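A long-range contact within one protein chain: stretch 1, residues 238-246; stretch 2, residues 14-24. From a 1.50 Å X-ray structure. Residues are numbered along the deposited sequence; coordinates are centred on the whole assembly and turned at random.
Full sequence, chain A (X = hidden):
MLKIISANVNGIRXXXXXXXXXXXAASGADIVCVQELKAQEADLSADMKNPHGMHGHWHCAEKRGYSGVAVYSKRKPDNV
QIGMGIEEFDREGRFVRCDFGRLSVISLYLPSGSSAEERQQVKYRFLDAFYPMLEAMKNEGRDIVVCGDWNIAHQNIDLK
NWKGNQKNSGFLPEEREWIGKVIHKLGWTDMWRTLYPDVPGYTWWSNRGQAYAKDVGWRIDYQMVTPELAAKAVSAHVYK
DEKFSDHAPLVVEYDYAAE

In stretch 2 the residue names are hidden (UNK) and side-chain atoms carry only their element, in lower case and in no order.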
# COMPACT_ATOMS: atom_id res chain seq x y z
N VAL A 238 -3.92 -11.82 -4.97
CA VAL A 238 -2.78 -11.11 -5.53
C VAL A 238 -2.85 -11.30 -7.04
O VAL A 238 -2.75 -12.42 -7.53
CB VAL A 238 -1.45 -11.62 -4.94
CG1 VAL A 238 -0.26 -10.90 -5.56
CG2 VAL A 238 -1.46 -11.46 -3.41
N TYR A 239 -3.02 -10.20 -7.76
CA TYR A 239 -3.27 -10.30 -9.19
C TYR A 239 -1.96 -10.47 -9.96
O TYR A 239 -1.06 -9.62 -9.90
CB TYR A 239 -4.00 -9.05 -9.71
CG TYR A 239 -4.29 -9.12 -11.19
CD1 TYR A 239 -5.29 -9.94 -11.69
CD2 TYR A 239 -3.54 -8.38 -12.09
CE1 TYR A 239 -5.56 -10.00 -13.03
CE2 TYR A 239 -3.81 -8.43 -13.45
CZ TYR A 239 -4.81 -9.24 -13.91
OH TYR A 239 -5.10 -9.32 -15.25
N LYS A 240 -1.86 -11.60 -10.68
CA LYS A 240 -0.66 -11.97 -11.39
C LYS A 240 -0.89 -12.37 -12.84
O LYS A 240 0.04 -12.83 -13.49
CB LYS A 240 0.08 -13.08 -10.61
CG LYS A 240 0.67 -12.54 -9.30
CD LYS A 240 1.00 -13.61 -8.29
CE LYS A 240 2.23 -14.34 -8.66
NZ LYS A 240 2.50 -15.38 -7.61
N ASP A 241 -2.08 -12.14 -13.38
CA ASP A 241 -2.35 -12.55 -14.77
C ASP A 241 -1.63 -11.66 -15.75
O ASP A 241 -1.34 -12.07 -16.87
CB ASP A 241 -3.85 -12.54 -15.08
CG ASP A 241 -4.64 -13.57 -14.29
OD1 ASP A 241 -4.04 -14.47 -13.69
OD2 ASP A 241 -5.89 -13.46 -14.26
N GLU A 242 -1.34 -10.42 -15.34
CA GLU A 242 -0.50 -9.49 -16.08
C GLU A 242 0.50 -8.92 -15.09
O GLU A 242 0.27 -8.96 -13.89
CB GLU A 242 -1.32 -8.33 -16.64
CG GLU A 242 -2.52 -8.69 -17.49
CD GLU A 242 -3.43 -7.49 -17.63
OE1 GLU A 242 -3.12 -6.62 -18.47
OE2 GLU A 242 -4.42 -7.38 -16.86
N LYS A 243 1.59 -8.38 -15.62
CA LYS A 243 2.68 -7.82 -14.83
C LYS A 243 2.86 -6.35 -15.18
O LYS A 243 3.18 -6.02 -16.34
CB LYS A 243 3.96 -8.60 -15.09
CG LYS A 243 5.15 -8.20 -14.23
CD LYS A 243 4.96 -8.67 -12.82
CE LYS A 243 6.28 -8.77 -12.04
NZ LYS A 243 5.96 -8.56 -10.61
N PHE A 244 2.65 -5.48 -14.19
CA PHE A 244 2.66 -4.02 -14.38
C PHE A 244 3.81 -3.33 -13.69
O PHE A 244 4.02 -2.13 -13.89
CB PHE A 244 1.40 -3.40 -13.76
CG PHE A 244 0.12 -4.05 -14.20
CD1 PHE A 244 -0.23 -4.09 -15.52
CD2 PHE A 244 -0.76 -4.56 -13.27
CE1 PHE A 244 -1.44 -4.66 -15.92
CE2 PHE A 244 -1.95 -5.14 -13.67
CZ PHE A 244 -2.29 -5.18 -15.01
N SER A 245 4.54 -4.07 -12.86
CA SER A 245 5.38 -3.50 -11.85
C SER A 245 6.19 -4.63 -11.24
O SER A 245 5.89 -5.81 -11.50
CB SER A 245 4.49 -2.86 -10.76
OG SER A 245 5.21 -2.50 -9.61
N ASP A 246 7.17 -4.30 -10.41
CA ASP A 246 7.85 -5.34 -9.61
C ASP A 246 6.98 -5.85 -8.47
O ASP A 246 7.26 -6.92 -7.94
CB ASP A 246 9.25 -4.92 -9.11
CG ASP A 246 9.27 -3.61 -8.39
OD1 ASP A 246 8.29 -2.85 -8.40
OD2 ASP A 246 10.34 -3.35 -7.80
N UNK A 14 5.54 4.12 -16.38
CA UNK A 14 5.90 2.76 -16.77
C UNK A 14 4.74 1.79 -16.70
O UNK A 14 4.54 0.97 -17.61
o UNK A 14 8.29 2.67 -16.43
c UNK A 14 7.05 2.23 -15.92
N UNK A 15 3.97 1.85 -15.62
CA UNK A 15 2.87 0.91 -15.42
C UNK A 15 1.81 1.10 -16.50
O UNK A 15 1.20 0.13 -16.96
c UNK A 15 2.27 1.07 -14.03
N UNK A 16 1.57 2.35 -16.88
CA UNK A 16 0.62 2.64 -17.95
C UNK A 16 1.09 2.10 -19.30
O UNK A 16 0.26 1.80 -20.13
o UNK A 16 -3.90 5.93 -14.66
c UNK A 16 -0.99 4.09 -15.86
c UNK A 16 0.33 4.14 -18.03
c UNK A 16 -1.67 5.60 -17.53
c UNK A 16 -2.02 4.53 -15.04
c UNK A 16 -0.79 4.62 -17.12
c UNK A 16 -2.70 6.03 -16.72
c UNK A 16 -2.87 5.50 -15.47
N UNK A 17 2.39 1.95 -19.52
CA UNK A 17 2.88 1.30 -20.76
C UNK A 17 2.66 -0.22 -20.73
O UNK A 17 2.75 -0.89 -21.75
c UNK A 17 6.18 3.22 -21.37
c UNK A 17 4.37 1.58 -20.98
n UNK A 17 8.01 4.83 -21.20
c UNK A 17 4.68 3.03 -21.29
c UNK A 17 6.58 4.66 -21.50
N UNK A 18 2.43 -0.78 -19.54
CA UNK A 18 2.29 -2.21 -19.33
C UNK A 18 0.85 -2.67 -19.10
O UNK A 18 0.61 -3.83 -18.78
c UNK A 18 4.62 -2.49 -18.32
c UNK A 18 5.36 -2.82 -17.03
c UNK A 18 3.14 -2.66 -18.14
n UNK A 18 7.55 -3.26 -18.13
c UNK A 18 6.83 -2.50 -17.10
N UNK A 19 -0.12 -1.78 -19.27
CA UNK A 19 -1.53 -2.14 -19.23
C UNK A 19 -2.24 -1.81 -17.94
O UNK A 19 -3.39 -2.19 -17.76
N UNK A 20 -1.58 -1.09 -17.04
CA UNK A 20 -2.19 -0.82 -15.75
C UNK A 20 -3.44 0.04 -15.90
O UNK A 20 -4.41 -0.15 -15.15
c UNK A 20 -2.66 1.27 -11.59
c UNK A 20 -2.12 1.16 -12.87
c UNK A 20 -1.74 -0.06 -13.37
c UNK A 20 -1.19 -0.19 -14.77
c UNK A 20 -2.81 0.14 -10.81
c UNK A 20 -1.90 -1.18 -12.58
c UNK A 20 -2.44 -1.08 -11.30
N UNK A 21 -3.45 0.97 -16.84
CA UNK A 21 -4.61 1.84 -17.01
C UNK A 21 -5.86 1.00 -17.32
O UNK A 21 -6.93 1.20 -16.74
c UNK A 21 -5.54 3.78 -18.33
c UNK A 21 -6.32 3.74 -19.50
c UNK A 21 -4.38 2.84 -18.13
c UNK A 21 -7.38 4.62 -19.67
o UNK A 21 -8.71 6.45 -18.81
c UNK A 21 -6.89 5.59 -17.54
c UNK A 21 -7.66 5.54 -18.68
c UNK A 21 -5.85 4.72 -17.38
N UNK A 22 -5.74 0.06 -18.25
CA UNK A 22 -6.87 -0.75 -18.65
C UNK A 22 -7.32 -1.62 -17.49
O UNK A 22 -8.52 -1.82 -17.27
c UNK A 22 -4.98 -0.14 -21.34
c UNK A 22 -6.51 -1.61 -19.86
c UNK A 22 -6.35 -0.81 -21.15
o UNK A 22 -4.10 -0.29 -20.49
o UNK A 22 -4.77 0.52 -22.38
N UNK A 23 -6.36 -2.10 -16.71
CA UNK A 23 -6.65 -2.90 -15.53
C UNK A 23 -7.45 -2.14 -14.48
O UNK A 23 -8.31 -2.72 -13.82
o UNK A 23 -5.97 -6.24 -10.03
c UNK A 23 -5.33 -3.40 -14.92
c UNK A 23 -5.27 -4.30 -11.22
c UNK A 23 -6.22 -6.13 -12.42
c UNK A 23 -5.82 -5.55 -11.23
c UNK A 23 -5.10 -3.62 -12.41
c UNK A 23 -6.04 -5.44 -13.61
c UNK A 23 -5.50 -4.17 -13.62
N UNK A 24 -7.19 -0.86 -14.30
CA UNK A 24 -7.97 -0.10 -13.32
C UNK A 24 -9.47 -0.33 -13.58
O UNK A 24 -10.24 -0.58 -12.65
c UNK A 24 -7.65 1.42 -13.34
c UNK A 24 -5.72 3.08 -12.96
c UNK A 24 -8.65 2.20 -12.53
c UNK A 24 -6.24 1.66 -12.80
O HOH W 1 -0.78 -6.41 -19.81
O HOH W 2 -4.46 -4.46 -19.01

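Position 14 carries one carbon followed by one oxygen, a short hydroxyl side chain whose CB is 5.7 Å from Phe244 O, too far for contact; it is Ser14. Position 15 has a single side-chain carbon. Its CA lies 3.6 Å from Phe244 O, a CA-H...O contact at the point where the two backbones come closest, with the CA atoms of position 15 and Phe244 5.0 Å apart. The residue is Ala15.

At position 16 one carbon leads to a six-carbon ring bearing an oxygen. The CA-to-CB bond points away from stretch 1, and the residue, Tyr16, has its hydroxyl hydrogen-bonded elsewhere in the structure. Position 17 shows four carbons in a row ending in nitrogen, out of reach of stretch 1: Lys17. The same chain of four carbons and a nitrogen recurs at position 18, but here CB points toward stretch 1 and sits 3.8 Å from Lys243 O. This is Lys18; its end leads away, so it is the carbon part that covers the backbone of stretch 1, with CD 4.4 Å from Ser245 N. Its carbonyl O approaches the edge of the Phe244 ring, 3.4 Å from CD1.

Position 19 has no side-chain atoms, and Phe244 CE1 lies 3.6 Å from its C, right before the next helix. It is Gly19. Its phi/psi of 102/7° would jam a CB against the preceding carbonyl oxygen, which by itself calls for glycine; an ideal CB would also be in close contact with stretch 1, 3.5 Å from Glu242 OE1 and 3.7 Å from Phe244 CE1.

One carbon and an unsubstituted six-carbon ring make up position 20. The edge of this ring meets the face of Phe244, with centroids 5.4 Å apart and planes at 75°; the CA of position 20 also lies over the Phe244 face, 4.1 Å from the centroid of that ring. This is Phe20. Position 21 is a ring of six carbons with an oxygen, on one carbon; its CA-to-CB bond points away from stretch 1, and it makes no contact; it is Tyr21. Three carbons, the third carrying two oxygens, identify position 22 as Glu22, which makes no contact.

Position 23 again has one carbon and an oxygen-bearing ring, with the CA-to-CB bond now pointing toward stretch 1. The ring forms an offset stack with that of Tyr239 (centroids 4.5 Å, planes 25°), while CB of position 23 packs 3.5 Å from Phe244 CZ. The residue is Tyr23. Position 24 has four carbons, forked at the first with one arm two carbons long; Ile24 is out of reach.

The contact is therefore built mainly by aromatic packing, with Phe244 lodged against the turn and the helix that follows it. No direct hydrogen bond crosses between the stretches. Polar linkage comes through two waters that both donate to Glu242 OE1, one also to Lys18 O and the other to Gly19 O. Within stretch 1, Tyr239 OH donates to Glu242 OE2 at 2.6 Å, tying the stacked tyrosine to the carboxylate that receives these waters.

Stretch 2 14-24: SAYKKGFYEYI
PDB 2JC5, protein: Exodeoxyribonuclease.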